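Local coordinates for protein enoyl-CoA hydratase (Mycobacterium avium subsp. paratuberculosis, PDB 4LK5) that probably catalyses the reversible hydration of enoyl-CoA thioesters, as a crotonase-like enoyl-CoA hydratase, at residues Val133-Gly138 and Asp218-Glu223. Residues are numbered along the deposited sequence; the frame is centred on the assembly and turned at random.
Sequences VAVVQG and DEFEAE
Helix 217-233 of the crotonase-like fold packs against the central strand 132-136, and within 218-223 the contact is carried by one aromatic side chain, Phe220, whose ring is inserted between Val135 and Gln137 at the strand's end. With CG anti to the backbone N (chi1 -169°), the benzyl group reaches away from the helix, and CE2 and CZ, at the far end of the ring, make most of the contact. CE2 lies 3.8 Å from CG1 of Val135 on one flank and 3.8 Å from CB of Gln137 on the other, and the CA of Gln137 is equally near. The CG1 methyl of Val135 meets the CE2–CZ side of the ring at a slant, an ordinary apolar contact. Gln137 gives the ring its aliphatic part: CB and CG both touch CE2, the chain then bends at chi2 (74°) and carries the amide away from the helix, its plane 62° from that of the ring.

In this α/β arrangement the strand lies inside the mixed sheet, bonded through its backbone to Val83 and Ile85 on one neighbour and to Val153 and Leu155 on the other, while the helix follows directly on the outermost strand 213-215. Phe220 also touches Ser157 of the neighbouring strand 153-157 and Tyr215 of strand 213-215, and later turns of the helix pack Val224 on Val135, and Ile228 and Leu231 on Val133. The carbonyl O of Val136 approaches CZ of Phe220 obliquely, at 3.5 Å, which places a backbone dipole beside the buried ring where the strand gives way to the loop.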
loop_
_atom_site.group_PDB
_atom_site.type_symbol
_atom_site.label_atom_id
_atom_site.label_comp_id
_atom_site.label_asym_id
_atom_site.label_seq_id
_atom_site.Cartn_x
_atom_site.Cartn_y
_atom_site.Cartn_z
ATOM N N VAL C 133 -0.001 -2.463 21.096
ATOM C CA VAL C 133 -0.439 -3.750 20.591
ATOM C C VAL C 133 -1.926 -3.913 20.681
ATOM O O VAL C 133 -2.463 -3.755 21.750
ATOM C CB VAL C 133 0.133 -4.918 21.401
ATOM C CG1 VAL C 133 -0.232 -6.247 20.710
ATOM C CG2 VAL C 133 1.626 -4.796 21.562
ATOM N N ALA C 134 -2.572 -4.259 19.566
ATOM C CA ALA C 134 -3.980 -4.591 19.534
ATOM C C ALA C 134 -4.210 -6.093 19.552
ATOM O O ALA C 134 -3.712 -6.832 18.717
ATOM C CB ALA C 134 -4.656 -3.985 18.319
ATOM N N VAL C 135 -5.028 -6.517 20.493
ATOM C CA VAL C 135 -5.235 -7.904 20.809
ATOM C C VAL C 135 -6.662 -8.238 20.451
ATOM O O VAL C 135 -7.560 -7.940 21.200
ATOM C CB VAL C 135 -5.056 -8.120 22.327
ATOM C CG1 VAL C 135 -5.355 -9.568 22.694
ATOM C CG2 VAL C 135 -3.656 -7.725 22.754
ATOM N N VAL C 136 -6.866 -8.867 19.311
ATOM C CA VAL C 136 -8.189 -8.979 18.738
ATOM C C VAL C 136 -8.672 -10.439 18.851
ATOM O O VAL C 136 -8.283 -11.257 18.040
ATOM C CB VAL C 136 -8.145 -8.436 17.288
ATOM C CG1 VAL C 136 -9.521 -8.403 16.656
ATOM C CG2 VAL C 136 -7.583 -7.018 17.280
ATOM N N GLN C 137 -9.480 -10.762 19.875
ATOM C CA GLN C 137 -9.882 -12.178 20.113
ATOM C C GLN C 137 -11.169 -12.486 19.390
ATOM O O GLN C 137 -11.469 -13.641 19.173
ATOM C CB GLN C 137 -10.059 -12.616 21.598
ATOM C CG GLN C 137 -9.579 -11.698 22.714
ATOM C CD GLN C 137 -10.498 -10.501 22.904
ATOM O OE1 GLN C 137 -11.745 -10.595 22.803
ATOM N NE2 GLN C 137 -9.873 -9.337 23.154
ATOM N N GLY C 138 -11.935 -11.461 19.025
ATOM C CA GLY C 138 -13.176 -11.702 18.314
ATOM C C GLY C 138 -13.553 -10.595 17.362
ATOM O O GLY C 138 -12.698 -10.047 16.710
ATOM N N ASP C 218 -7.453 -21.598 20.592
ATOM C CA ASP C 218 -6.990 -22.240 21.841
ATOM C C ASP C 218 -5.539 -21.848 22.225
ATOM O O ASP C 218 -5.191 -21.838 23.406
ATOM C CB ASP C 218 -7.227 -23.775 21.824
ATOM C CG ASP C 218 -6.480 -24.489 20.705
ATOM O OD1 ASP C 218 -5.686 -23.849 19.979
ATOM O OD2 ASP C 218 -6.684 -25.707 20.550
ATOM N N GLU C 219 -4.719 -21.489 21.235
ATOM C CA GLU C 219 -3.346 -20.955 21.467
ATOM C C GLU C 219 -3.227 -19.412 21.588
ATOM O O GLU C 219 -2.182 -18.895 22.034
ATOM C CB GLU C 219 -2.412 -21.469 20.363
ATOM C CG GLU C 219 -2.278 -22.997 20.355
ATOM C CD GLU C 219 -1.897 -23.548 19.002
ATOM O OE1 GLU C 219 -0.798 -23.208 18.516
ATOM O OE2 GLU C 219 -2.694 -24.318 18.422
ATOM N N PHE C 220 -4.296 -18.682 21.237
ATOM C CA PHE C 220 -4.268 -17.198 21.205
ATOM C C PHE C 220 -3.702 -16.471 22.425
ATOM O O PHE C 220 -2.834 -15.627 22.273
ATOM C CB PHE C 220 -5.655 -16.620 20.909
ATOM C CG PHE C 220 -5.637 -15.147 20.598
ATOM C CD1 PHE C 220 -4.963 -14.677 19.476
ATOM C CD2 PHE C 220 -6.292 -14.231 21.421
ATOM C CE1 PHE C 220 -4.934 -13.338 19.182
ATOM C CE2 PHE C 220 -6.260 -12.884 21.127
ATOM C CZ PHE C 220 -5.578 -12.435 20.004
ATOM N N GLU C 221 -4.203 -16.760 23.620
ATOM C CA GLU C 221 -3.775 -15.999 24.812
ATOM C C GLU C 221 -2.291 -16.173 25.106
ATOM O O GLU C 221 -1.592 -15.212 25.379
ATOM C CB GLU C 221 -4.648 -16.310 26.037
ATOM C CG GLU C 221 -5.966 -15.535 26.024
ATOM C CD GLU C 221 -6.866 -15.788 27.241
ATOM O OE1 GLU C 221 -6.445 -16.452 28.229
ATOM O OE2 GLU C 221 -8.022 -15.315 27.203
ATOM N N ALA C 222 -1.801 -17.392 24.979
ATOM C CA ALA C 222 -0.391 -17.682 25.265
ATOM C C ALA C 222 0.508 -16.975 24.277
ATOM O O ALA C 222 1.565 -16.472 24.640
ATOM C CB ALA C 222 -0.136 -19.190 25.211
ATOM N N GLU C 223 0.088 -16.965 23.014
ATOM C CA GLU C 223 0.872 -16.326 21.965
ATOM C C GLU C 223 0.974 -14.808 22.139
ATOM O O GLU C 223 2.058 -14.217 22.012
ATOM C CB GLU C 223 0.301 -16.680 20.612
ATOM C CG GLU C 223 0.747 -18.047 20.157
ATOM C CD GLU C 223 2.274 -18.164 20.111
ATOM O OE1 GLU C 223 3.005 -17.151 19.900
ATOM O OE2 GLU C 223 2.761 -19.282 20.292
#